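Local coordinates for similar to sp|P32453 Saccharomyces cerevisiae YNL315c ATP11 (Candida glabrata CBS 138, PDB 2P4F), which probably binds unfolded protein as a mitochondrial chaperone of the ATP11 family, whose members assist assembly of the F1 part of ATP synthase, at residues W186-S200 with A211-L223. Residues are numbered along the deposited sequence; the frame is centred on the assembly and turned at random.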
# COMPACT_ATOMS: atom_id res chain seq x y z
N TRP A 186 5.05 -2.92 -5.35
CA TRP A 186 3.88 -3.80 -5.28
C TRP A 186 4.29 -5.20 -5.69
O TRP A 186 4.97 -5.37 -6.71
CB TRP A 186 2.80 -3.29 -6.20
CG TRP A 186 2.16 -2.02 -5.76
CD1 TRP A 186 2.52 -0.72 -6.08
CD2 TRP A 186 1.02 -1.90 -4.90
NE1 TRP A 186 1.68 0.20 -5.47
CE2 TRP A 186 0.74 -0.53 -4.74
CE3 TRP A 186 0.21 -2.87 -4.25
CZ2 TRP A 186 -0.31 -0.06 -3.96
CZ3 TRP A 186 -0.83 -2.38 -3.48
CH2 TRP A 186 -1.10 -1.01 -3.33
N GLN A 187 3.90 -6.16 -4.89
CA GLN A 187 4.21 -7.57 -5.15
C GLN A 187 2.91 -8.36 -5.16
O GLN A 187 2.08 -8.25 -4.21
CB GLN A 187 5.18 -8.11 -4.09
CG GLN A 187 6.51 -7.40 -4.24
CD GLN A 187 7.65 -8.29 -3.82
OE1 GLN A 187 7.51 -9.01 -2.81
NE2 GLN A 187 8.71 -8.20 -4.60
N PHE A 188 2.71 -9.15 -6.19
CA PHE A 188 1.46 -9.90 -6.37
C PHE A 188 1.76 -11.30 -5.88
O PHE A 188 2.38 -12.09 -6.59
CB PHE A 188 1.03 -9.79 -7.85
CG PHE A 188 0.82 -8.29 -8.11
CD1 PHE A 188 -0.37 -7.67 -7.78
CD2 PHE A 188 1.83 -7.51 -8.63
CE1 PHE A 188 -0.58 -6.31 -7.93
CE2 PHE A 188 1.66 -6.14 -8.80
CZ PHE A 188 0.47 -5.55 -8.42
N ALA A 189 1.38 -11.61 -4.65
CA ALA A 189 1.77 -12.85 -4.01
C ALA A 189 0.87 -13.95 -4.53
O ALA A 189 1.29 -15.08 -4.82
CB ALA A 189 1.60 -12.68 -2.50
N GLY A 190 -0.39 -13.65 -4.67
CA GLY A 190 -1.29 -14.66 -5.21
C GLY A 190 -2.59 -14.00 -5.68
O GLY A 190 -2.75 -12.78 -5.57
N PRO A 191 -3.54 -14.76 -6.20
CA PRO A 191 -4.70 -14.12 -6.80
C PRO A 191 -5.51 -13.34 -5.77
O PRO A 191 -6.23 -12.39 -6.18
CB PRO A 191 -5.56 -15.29 -7.32
CG PRO A 191 -5.00 -16.52 -6.73
CD PRO A 191 -3.58 -16.24 -6.32
N ASN A 192 -5.40 -13.70 -4.49
CA ASN A 192 -6.20 -12.94 -3.52
C ASN A 192 -5.37 -12.11 -2.55
O ASN A 192 -5.86 -11.59 -1.53
CB ASN A 192 -7.04 -13.92 -2.67
CG ASN A 192 -8.13 -14.51 -3.54
OD1 ASN A 192 -8.95 -13.75 -4.06
ND2 ASN A 192 -8.13 -15.83 -3.71
N THR A 193 -4.06 -11.97 -2.85
CA THR A 193 -3.17 -11.36 -1.85
C THR A 193 -2.14 -10.48 -2.53
O THR A 193 -1.32 -10.98 -3.32
CB THR A 193 -2.43 -12.45 -1.05
OG1 THR A 193 -3.34 -13.51 -0.69
CG2 THR A 193 -1.84 -11.92 0.26
N VAL A 194 -2.17 -9.19 -2.22
CA VAL A 194 -1.31 -8.18 -2.88
C VAL A 194 -0.53 -7.49 -1.81
O VAL A 194 -1.11 -7.14 -0.76
CB VAL A 194 -2.19 -7.18 -3.65
CG1 VAL A 194 -1.31 -6.08 -4.26
CG2 VAL A 194 -2.99 -7.91 -4.74
N HIS A 195 0.79 -7.32 -1.99
CA HIS A 195 1.60 -6.68 -0.97
C HIS A 195 2.13 -5.34 -1.47
O HIS A 195 2.41 -5.21 -2.67
CB HIS A 195 2.82 -7.56 -0.64
CG HIS A 195 2.44 -8.88 -0.03
ND1 HIS A 195 3.40 -9.86 0.15
CD2 HIS A 195 1.28 -9.35 0.51
CE1 HIS A 195 2.79 -10.89 0.76
NE2 HIS A 195 1.50 -10.63 0.99
N CYS A 196 2.31 -4.40 -0.56
CA CYS A 196 2.99 -3.14 -0.88
C CYS A 196 4.15 -3.03 0.10
O CYS A 196 3.88 -3.08 1.34
CB CYS A 196 1.98 -1.98 -0.76
SG CYS A 196 2.82 -0.41 -1.21
N LEU A 197 5.39 -2.93 -0.33
CA LEU A 197 6.57 -2.93 0.50
C LEU A 197 7.24 -1.56 0.39
O LEU A 197 7.43 -1.09 -0.76
CB LEU A 197 7.57 -3.98 0.02
CG LEU A 197 7.02 -5.42 -0.22
CD1 LEU A 197 8.20 -6.31 -0.62
CD2 LEU A 197 6.26 -5.92 0.97
N ILE A 198 7.58 -0.93 1.49
CA ILE A 198 8.23 0.37 1.47
C ILE A 198 9.57 0.27 2.17
O ILE A 198 9.65 -0.20 3.31
CB ILE A 198 7.29 1.46 2.06
CG1 ILE A 198 5.85 1.37 1.50
CG2 ILE A 198 7.90 2.86 1.80
CD1 ILE A 198 4.91 2.43 2.10
N THR A 199 10.63 0.70 1.48
CA THR A 199 12.01 0.50 1.88
C THR A 199 12.80 1.80 1.74
O THR A 199 12.62 2.53 0.74
CB THR A 199 12.69 -0.54 0.96
OG1 THR A 199 11.88 -1.72 0.96
CG2 THR A 199 14.08 -0.88 1.47
N SER A 200 13.64 2.09 2.70
CA SER A 200 14.41 3.33 2.51
C SER A 200 15.46 3.20 1.43
O SER A 200 16.26 2.24 1.45
CB SER A 200 15.05 3.72 3.84
OG SER A 200 15.82 4.90 3.69
N ALA A 211 17.99 -3.68 4.42
CA ALA A 211 17.50 -4.25 3.18
C ALA A 211 16.04 -4.65 3.35
O ALA A 211 15.24 -4.67 2.40
CB ALA A 211 18.33 -5.47 2.78
N LYS A 212 15.63 -4.98 4.58
CA LYS A 212 14.22 -5.27 4.88
C LYS A 212 13.34 -4.03 4.71
O LYS A 212 13.71 -2.96 5.17
CB LYS A 212 14.21 -5.79 6.32
CG LYS A 212 13.01 -6.11 7.11
CD LYS A 212 13.37 -6.75 8.47
CE LYS A 212 14.23 -5.80 9.29
NZ LYS A 212 13.77 -5.73 10.71
N PRO A 213 12.16 -4.14 4.12
CA PRO A 213 11.25 -2.99 4.11
C PRO A 213 10.93 -2.57 5.54
O PRO A 213 10.72 -3.40 6.41
CB PRO A 213 9.96 -3.50 3.46
CG PRO A 213 10.30 -4.81 2.89
CD PRO A 213 11.59 -5.34 3.48
N HIS A 214 10.85 -1.27 5.79
CA HIS A 214 10.38 -0.88 7.13
C HIS A 214 8.87 -1.03 7.25
O HIS A 214 8.36 -1.12 8.38
CB HIS A 214 10.78 0.56 7.42
CG HIS A 214 10.42 1.56 6.37
ND1 HIS A 214 9.12 1.95 6.14
CD2 HIS A 214 11.24 2.27 5.52
CE1 HIS A 214 9.13 2.87 5.16
NE2 HIS A 214 10.41 3.07 4.78
N THR A 215 8.14 -1.03 6.14
CA THR A 215 6.67 -1.13 6.17
C THR A 215 6.22 -2.20 5.16
O THR A 215 6.64 -2.09 3.97
CB THR A 215 6.04 0.22 5.82
OG1 THR A 215 6.42 1.17 6.83
CG2 THR A 215 4.50 0.15 5.88
N THR A 216 5.44 -3.17 5.58
CA THR A 216 4.89 -4.16 4.63
C THR A 216 3.39 -4.12 4.80
O THR A 216 2.89 -4.19 5.95
CB THR A 216 5.41 -5.56 4.96
OG1 THR A 216 6.84 -5.56 4.64
CG2 THR A 216 4.82 -6.67 4.12
N ILE A 217 2.64 -4.02 3.73
CA ILE A 217 1.19 -3.95 3.76
C ILE A 217 0.66 -5.12 2.94
O ILE A 217 1.13 -5.35 1.84
CB ILE A 217 0.69 -2.60 3.22
CG1 ILE A 217 1.37 -1.41 3.96
CG2 ILE A 217 -0.80 -2.56 3.28
CD1 ILE A 217 1.24 -0.10 3.31
N GLN A 218 -0.36 -5.81 3.51
CA GLN A 218 -1.06 -6.84 2.77
C GLN A 218 -2.49 -6.34 2.49
O GLN A 218 -3.12 -5.78 3.41
CB GLN A 218 -1.20 -8.17 3.53
CG GLN A 218 0.14 -8.84 3.91
CD GLN A 218 -0.19 -10.26 4.35
OE1 GLN A 218 -0.76 -10.39 5.48
NE2 GLN A 218 0.09 -11.28 3.53
N PHE A 219 -2.92 -6.59 1.23
CA PHE A 219 -4.32 -6.40 0.86
C PHE A 219 -4.89 -7.75 0.52
O PHE A 219 -4.35 -8.42 -0.36
CB PHE A 219 -4.42 -5.46 -0.34
CG PHE A 219 -3.97 -4.05 -0.04
CD1 PHE A 219 -4.84 -3.07 0.42
CD2 PHE A 219 -2.63 -3.70 -0.26
CE1 PHE A 219 -4.45 -1.75 0.69
CE2 PHE A 219 -2.22 -2.40 0.01
CZ PHE A 219 -3.12 -1.43 0.45
N HIS A 220 -5.95 -8.13 1.23
CA HIS A 220 -6.57 -9.44 1.02
C HIS A 220 -7.82 -9.28 0.21
O HIS A 220 -8.69 -8.51 0.63
CB HIS A 220 -6.93 -10.06 2.38
CG HIS A 220 -5.68 -10.23 3.18
ND1 HIS A 220 -4.78 -11.24 2.95
CD2 HIS A 220 -5.21 -9.46 4.21
CE1 HIS A 220 -3.78 -11.11 3.81
NE2 HIS A 220 -4.00 -10.02 4.59
N LEU A 221 -7.95 -9.96 -0.90
CA LEU A 221 -9.07 -9.78 -1.84
C LEU A 221 -10.09 -10.90 -1.78
O LEU A 221 -11.00 -10.98 -2.59
CB LEU A 221 -8.50 -9.73 -3.28
CG LEU A 221 -7.34 -8.74 -3.51
CD1 LEU A 221 -7.04 -8.75 -5.00
CD2 LEU A 221 -7.63 -7.36 -2.96
N ASP A 222 -9.96 -11.82 -0.82
CA ASP A 222 -10.76 -13.02 -0.71
C ASP A 222 -12.25 -12.69 -0.61
O ASP A 222 -13.07 -13.56 -1.02
CB ASP A 222 -10.33 -13.82 0.54
CG ASP A 222 -8.83 -14.06 0.56
OD1 ASP A 222 -8.46 -15.28 0.54
OD2 ASP A 222 -7.99 -13.11 0.66
N LEU A 223 -12.62 -11.54 -0.05
CA LEU A 223 -14.04 -11.19 0.09
C LEU A 223 -14.46 -10.16 -0.93
O LEU A 223 -15.55 -9.53 -0.85
CB LEU A 223 -14.26 -10.61 1.51
CG LEU A 223 -13.77 -11.54 2.61
CD1 LEU A 223 -14.10 -10.93 3.99
CD2 LEU A 223 -14.35 -12.92 2.41
O HOH W 1 -5.35 -13.24 1.20
O HOH W 2 13.98 0.01 4.81
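Val194, Cys196 and Ile198 form antiparallel hydrogen-bonded pairs with Phe219, Ile217 and Thr215, joining two central strands of the sheet. The ladder opens with Leu221 N to Asn192 O (2.7 Å) and ends in a weak bond, Thr215 N to Ile198 O (3.3 Å). There His214 and Thr215 both face Ile198, a classic beta bulge. The His214 imidazole lies with one face over Ile198 O; its ND1 and Thr215 OG1 are hydrogen-bonded (2.9 Å), either possibly the donor, and NE2 bonds Gln182.

The face carrying Val194 and Cys196 is largely apolar: Trp186 and Leu221 touch helix 140-153, and Ile198 and Ile217 helix 244-257. Trp186 CZ3 meets Phe219 CE2 at 3.8 Å; their planes, 29° apart, are slid so far that the rings barely overlap.

The other face is more polar, though Leu197 CD2 packs on Thr216 CG2 (3.5 Å). Gln218 NE2 donates almost straight to His195 NE2 (3.0 Å), 34° out of the imidazole plane, and also reaches Lys100 O; Tyr105 and Asn233 hold OE1. One water links Thr193 OG1, His220 ND1 and Asp222 OD2, Asn233 holding His220 NE2.

As His195 NE2 accepts, its proton would lie on ND1, consistent with a neutral ring; the strand pair suits the half barrel, mostly apolar toward the helices.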